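Local coordinates for putative methyltransferase protein (Bacteroides fragilis, PDB 5BP9) that binds S-adenosyl-L-homocysteine and probably acts as an S-adenosylmethionine-dependent methyltransferase, at residues F57-K62 with M139-V144; T96-A101 with A116-E121. One frame throughout, in Å; residues are numbered along the deposited sequence.

Contact 1: F57-K62 with M139-V144; sequences FYHRQK and MKLRGV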
loop_
_atom_site.group_PDB
_atom_site.type_symbol
_atom_site.label_atom_id
_atom_site.label_comp_id
_atom_site.label_asym_id
_atom_site.label_seq_id
_atom_site.Cartn_x
_atom_site.Cartn_y
_atom_site.Cartn_z
ATOM N N PHE A 57 20.277 -1.654 -1.052
ATOM C CA PHE A 57 20.474 -0.272 -0.655
ATOM C C PHE A 57 20.759 -0.149 0.846
ATOM O O PHE A 57 21.613 0.647 1.274
ATOM C CB PHE A 57 19.262 0.582 -1.016
ATOM C CG PHE A 57 19.510 2.060 -0.884
ATOM C CD1 PHE A 57 20.168 2.756 -1.890
ATOM C CD2 PHE A 57 19.105 2.748 0.254
ATOM C CE1 PHE A 57 20.408 4.113 -1.770
ATOM C CE2 PHE A 57 19.339 4.105 0.374
ATOM C CZ PHE A 57 19.990 4.788 -0.640
ATOM N N TYR A 58 20.051 -0.930 1.653
ATOM C CA TYR A 58 20.269 -0.881 3.084
ATOM C C TYR A 58 21.687 -1.370 3.439
ATOM O O TYR A 58 22.390 -0.743 4.243
ATOM C CB TYR A 58 19.223 -1.718 3.845
ATOM C CG TYR A 58 19.565 -1.722 5.321
ATOM C CD1 TYR A 58 19.367 -0.575 6.089
ATOM C CD2 TYR A 58 20.166 -2.807 5.899
ATOM C CE1 TYR A 58 19.737 -0.534 7.424
ATOM C CE2 TYR A 58 20.552 -2.788 7.245
ATOM C CZ TYR A 58 20.326 -1.660 7.989
ATOM O OH TYR A 58 20.694 -1.637 9.303
ATOM N N HIS A 59 22.080 -2.507 2.883
ATOM C CA HIS A 59 23.364 -3.106 3.248
ATOM C C HIS A 59 24.536 -2.376 2.597
ATOM O O HIS A 59 25.594 -2.273 3.223
ATOM C CB HIS A 59 23.386 -4.604 2.929
ATOM C CG HIS A 59 22.448 -5.420 3.769
ATOM N ND1 HIS A 59 22.636 -5.610 5.124
ATOM C CD2 HIS A 59 21.339 -6.127 3.442
ATOM C CE1 HIS A 59 21.665 -6.371 5.599
ATOM N NE2 HIS A 59 20.859 -6.693 4.597
ATOM N N ARG A 60 24.350 -1.871 1.372
ATOM C CA ARG A 60 25.463 -1.324 0.568
ATOM C C ARG A 60 25.369 0.146 0.147
ATOM O O ARG A 60 26.330 0.679 -0.433
ATOM C CB ARG A 60 25.704 -2.247 -0.637
ATOM C CG ARG A 60 26.239 -3.616 -0.207
ATOM C CD ARG A 60 26.096 -4.713 -1.247
ATOM N NE ARG A 60 24.774 -5.366 -1.253
ATOM C CZ ARG A 60 24.348 -6.295 -0.388
ATOM N NH1 ARG A 60 25.106 -6.702 0.631
ATOM N NH2 ARG A 60 23.124 -6.811 -0.527
ATOM N N GLN A 61 24.246 0.806 0.449
ATOM C CA GLN A 61 23.996 2.211 0.077
ATOM C C GLN A 61 24.109 2.474 -1.436
ATOM O O GLN A 61 24.268 3.618 -1.864
ATOM C CB GLN A 61 24.910 3.136 0.898
ATOM C CG GLN A 61 24.748 2.950 2.400
ATOM C CD GLN A 61 25.457 1.706 2.949
ATOM O OE1 GLN A 61 26.653 1.519 2.729
ATOM N NE2 GLN A 61 24.723 0.849 3.652
ATOM N N LYS A 62 23.982 1.401 -2.217
ATOM C CA LYS A 62 24.053 1.409 -3.680
ATOM C C LYS A 62 23.093 0.334 -4.187
ATOM O O LYS A 62 22.855 -0.662 -3.505
ATOM C CB LYS A 62 25.469 1.079 -4.172
ATOM C CG LYS A 62 26.535 2.097 -3.770
HETATM N N MSE A 139 13.423 -3.705 7.542
HETATM C CA MSE A 139 12.687 -3.013 8.583
HETATM C C MSE A 139 13.230 -3.339 9.953
HETATM O O MSE A 139 13.415 -2.430 10.778
HETATM C CB MSE A 139 11.178 -3.327 8.578
HETATM C CG MSE A 139 10.537 -2.651 7.381
HETATM SE SE MSE A 139 8.595 -2.588 7.593
HETATM C CE MSE A 139 8.271 -4.233 6.601
ATOM N N LYS A 140 13.471 -4.622 10.221
ATOM C CA LYS A 140 13.963 -5.007 11.551
ATOM C C LYS A 140 15.326 -4.397 11.840
ATOM O O LYS A 140 15.576 -3.826 12.926
ATOM C CB LYS A 140 13.991 -6.524 11.686
ATOM C CG LYS A 140 12.626 -7.180 11.712
ATOM C CD LYS A 140 12.722 -8.682 11.804
ATOM C CE LYS A 140 11.389 -9.392 11.914
ATOM N NZ LYS A 140 10.623 -9.054 13.140
ATOM N N LEU A 141 16.197 -4.473 10.864
ATOM C CA LEU A 141 17.557 -3.954 11.015
ATOM C C LEU A 141 17.617 -2.439 11.116
ATOM O O LEU A 141 18.520 -1.900 11.794
ATOM C CB LEU A 141 18.466 -4.507 9.904
ATOM C CG LEU A 141 18.623 -6.030 9.853
ATOM C CD1 LEU A 141 19.441 -6.450 8.636
ATOM C CD2 LEU A 141 19.249 -6.573 11.128
ATOM N N ARG A 142 16.638 -1.755 10.526
ATOM C CA ARG A 142 16.506 -0.282 10.651
ATOM C C ARG A 142 15.895 0.186 11.971
ATOM O O ARG A 142 15.871 1.398 12.262
ATOM C CB ARG A 142 15.686 0.302 9.512
ATOM C CG ARG A 142 16.345 0.171 8.165
ATOM C CD ARG A 142 15.489 0.826 7.085
ATOM N NE ARG A 142 15.659 2.276 7.081
ATOM C CZ ARG A 142 14.850 3.160 6.501
ATOM N NH1 ARG A 142 13.742 2.793 5.871
ATOM N NH2 ARG A 142 15.155 4.453 6.567
ATOM N N GLY A 143 15.362 -0.745 12.759
ATOM C CA GLY A 143 14.823 -0.445 14.070
ATOM C C GLY A 143 13.314 -0.346 14.160
ATOM O O GLY A 143 12.791 0.240 15.133
ATOM N N VAL A 144 12.587 -0.924 13.186
ATOM C CA VAL A 144 11.127 -1.024 13.325
ATOM C C VAL A 144 10.866 -2.083 14.410
ATOM O O VAL A 144 11.326 -3.217 14.309
ATOM C CB VAL A 144 10.441 -1.397 12.002
ATOM C CG1 VAL A 144 8.948 -1.540 12.207
ATOM C CG2 VAL A 144 10.713 -0.341 10.949
HETATM O O HOH W 1 20.224 0.602 10.723
#
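Tyr-58 and Arg-142 mark the nearest approach of the two backbones, their CA atoms 8.5 Å apart, where the last turn of helix 49-60 lies beside the last turn of helix 133-142. The second helix belongs to the Rossmann-like methyltransferase fold and ends in a Schellman motif: Gly-143 takes a positive phi (102°), and Val-144 N and Gly-143 N bond back to Met-139 O and Lys-140 O.

Tyr-58 bridges most of the gap. With CG anti to the backbone N (chi1 175°), its ring reaches across to the other helix and crosses the Leu-141 side chain at about a right angle. Arg-142 CG, 3.5 Å from Tyr-58 CE1, and Leu-141 CB, 3.8 Å from Tyr-58 CE2, approach obliquely from the same side of the ring plane, one near each of its two long edges. Arg-142 runs past the tyrosine in the opposite direction, bends at chi3 and gives its NH1 to Ser-112 O in the loop before helix 114-121; Tyr-58 meets its aliphatic part. The imidazole of His-59 is covered on one face by Tyr-58 CD2, and its NE2 bonds to Glu-137, one turn before Leu-141 on the same helix; His-59 CE1 touches Leu-141 CD1.

At the phenol end a water lies at the ring edge, in its plane, 2.7 Å from Tyr-58 OH, and donates a hydrogen bond to Leu-141 O.

Contact 2: T96-A101 with A116-E121; sequences TALAMA and ALALQE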
loop_
_atom_site.group_PDB
_atom_site.type_symbol
_atom_site.label_atom_id
_atom_site.label_comp_id
_atom_site.label_asym_id
_atom_site.label_seq_id
_atom_site.Cartn_x
_atom_site.Cartn_y
_atom_site.Cartn_z
ATOM N N THR A 96 0.167 13.961 5.471
ATOM C CA THR A 96 -1.131 14.292 6.028
ATOM C C THR A 96 -1.666 13.097 6.812
ATOM O O THR A 96 -2.134 13.223 7.939
ATOM C CB THR A 96 -2.127 14.694 4.910
ATOM O OG1 THR A 96 -1.620 15.852 4.218
ATOM C CG2 THR A 96 -3.515 14.991 5.486
ATOM N N ALA A 97 -1.577 11.920 6.209
ATOM C CA ALA A 97 -2.014 10.706 6.880
ATOM C C ALA A 97 -1.243 10.373 8.159
ATOM O O ALA A 97 -1.861 10.040 9.158
ATOM C CB ALA A 97 -1.974 9.535 5.900
ATOM N N LEU A 98 0.089 10.455 8.138
ATOM C CA LEU A 98 0.880 10.173 9.326
ATOM C C LEU A 98 0.549 11.086 10.490
ATOM O O LEU A 98 0.430 10.623 11.615
ATOM C CB LEU A 98 2.394 10.216 9.041
ATOM C CG LEU A 98 2.939 9.244 7.997
ATOM C CD1 LEU A 98 4.456 9.234 8.065
ATOM C CD2 LEU A 98 2.380 7.830 8.122
ATOM N N ALA A 99 0.351 12.375 10.205
ATOM C CA ALA A 99 -0.004 13.337 11.245
ATOM C C ALA A 99 -1.359 13.052 11.900
ATOM O O ALA A 99 -1.557 13.353 13.098
ATOM C CB ALA A 99 0.046 14.741 10.666
HETATM N N MSE A 100 -2.273 12.459 11.128
HETATM C CA MSE A 100 -3.622 12.119 11.582
HETATM C C MSE A 100 -3.714 10.787 12.297
HETATM O O MSE A 100 -4.698 10.527 12.969
HETATM C CB MSE A 100 -4.577 12.003 10.378
HETATM C CG MSE A 100 -4.928 13.353 9.839
HETATM SE SE MSE A 100 -5.831 12.979 8.137
HETATM C CE MSE A 100 -7.465 12.307 8.952
ATOM N N ALA A 101 -2.692 9.943 12.143
ATOM C CA ALA A 101 -2.707 8.603 12.664
ATOM C C ALA A 101 -2.587 8.628 14.175
ATOM O O ALA A 101 -1.667 9.245 14.718
ATOM C CB ALA A 101 -1.575 7.793 12.064
ATOM N N ALA A 116 6.662 3.551 9.205
ATOM C CA ALA A 116 6.725 2.997 10.549
ATOM C C ALA A 116 7.773 3.716 11.386
ATOM O O ALA A 116 7.487 4.080 12.536
ATOM C CB ALA A 116 6.993 1.502 10.521
ATOM N N LEU A 117 8.962 3.935 10.824
ATOM C CA LEU A 117 10.005 4.711 11.522
ATOM C C LEU A 117 9.591 6.135 11.874
ATOM O O LEU A 117 9.885 6.613 12.960
ATOM C CB LEU A 117 11.297 4.740 10.706
ATOM C CG LEU A 117 12.006 3.387 10.580
ATOM C CD1 LEU A 117 13.149 3.449 9.568
ATOM C CD2 LEU A 117 12.528 2.880 11.918
ATOM N N ALA A 118 8.924 6.817 10.956
ATOM C CA ALA A 118 8.432 8.168 11.225
ATOM C C ALA A 118 7.436 8.170 12.361
ATOM O O ALA A 118 7.491 9.026 13.247
ATOM C CB ALA A 118 7.832 8.786 9.982
ATOM N N LEU A 119 6.530 7.197 12.360
ATOM C CA LEU A 119 5.548 7.108 13.424
ATOM C C LEU A 119 6.199 6.827 14.785
ATOM O O LEU A 119 5.824 7.442 15.784
ATOM C CB LEU A 119 4.512 6.053 13.117
ATOM C CG LEU A 119 3.623 6.332 11.907
ATOM C CD1 LEU A 119 2.975 5.039 11.433
ATOM C CD2 LEU A 119 2.583 7.392 12.239
ATOM N N GLN A 120 7.175 5.925 14.812
ATOM C CA GLN A 120 7.888 5.585 16.052
ATOM C C GLN A 120 8.526 6.797 16.639
ATOM O O GLN A 120 8.469 7.034 17.851
ATOM C CB GLN A 120 8.959 4.541 15.803
ATOM C CG GLN A 120 8.353 3.180 15.560
ATOM C CD GLN A 120 9.351 2.024 15.402
ATOM O OE1 GLN A 120 8.921 0.889 15.295
ATOM N NE2 GLN A 120 10.661 2.289 15.422
ATOM N N GLU A 121 9.094 7.602 15.764
ATOM C CA GLU A 121 9.741 8.835 16.208
ATOM C C GLU A 121 8.805 9.878 16.808
ATOM O O GLU A 121 9.246 10.671 17.673
ATOM C CB GLU A 121 10.631 9.374 15.084
ATOM C CG GLU A 121 12.003 8.692 15.115
ATOM C CD GLU A 121 12.454 8.104 13.786
ATOM O OE1 GLU A 121 12.571 8.889 12.814
ATOM O OE2 GLU A 121 12.710 6.859 13.720
#
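Leu-98 meets Ala-118 and Leu-119 where helix 92-100 runs alongside helix 114-121, the two CA atoms of Leu-98 and Leu-119 being 6.9 Å apart. The intervening strand 104-108 joins the two helices, and the second follows the glycine-rich turn of a Rossmann-like methyltransferase, consistent with the GxGxxA-like sequence that ends at Ala-116.

The direct contacts between side chains are apolar. The isobutyl group of Leu-98 divides its work between its two methyls: CD1 rests 3.9 Å from Ala-118 CB, while CD2 comes 4.1 Å from Leu-119 CD2. Both leucines set CG beside the backbone N, with chi1 near -60°, and their side chains cross at about a right angle. The CB of Leu-119 does not aim at the first helix, but its branch carries CD2 there, and the same methyl lies 4.2 Å from Ala-101 CB, just past the helix end. The same side chains also pack on the central sheet: Leu-98 and Leu-119 both touch Leu-165 of strand 161-166, Leu-119 also packs on Ile-105, and Ala-101 on Thr-163.

One backbone polar group enters the apolar zone, with Leu-98 O 3.9 Å from Leu-119 CD2. That oxygen already accepts the helix-ending bond from Ala-101 N (3.2 Å) and receives a further weak bond from Lys-124 NZ. Lys-124 also bonds Ala-101 O, so one ammonium group serves two carbonyls at the C-terminal end of helix 92-100, where the helix dipole would favour a positive charge.

With methyls meeting methyls, the contact probably rests on van der Waals fit and the partial burial of methyls, while the ammonium group of Lys-124 bonds the carbonyls at the end of helix 92-100.

How the contacts relate
From the N terminus, helix 49-60 supplies the first side of contact 1. The chain then runs through strands 66-69 and 76-78 to helix 92-100, crosses strand 104-108 and returns in helix 114-121, closing the short loop of contact 2. After strand 125-130 it reaches helix 133-142, where contact 1 closes a much longer loop with contact 2 wholly within it. The two sites, centres 19 Å apart, meet through helix 114-121: Gln-120 NE2 probably bonds Gly-143 O, and Leu-117 packs against Arg-142 and Val-144. Together they connect the N-terminal helix, through two helices of the Rossmann-like part, to helix 92-100.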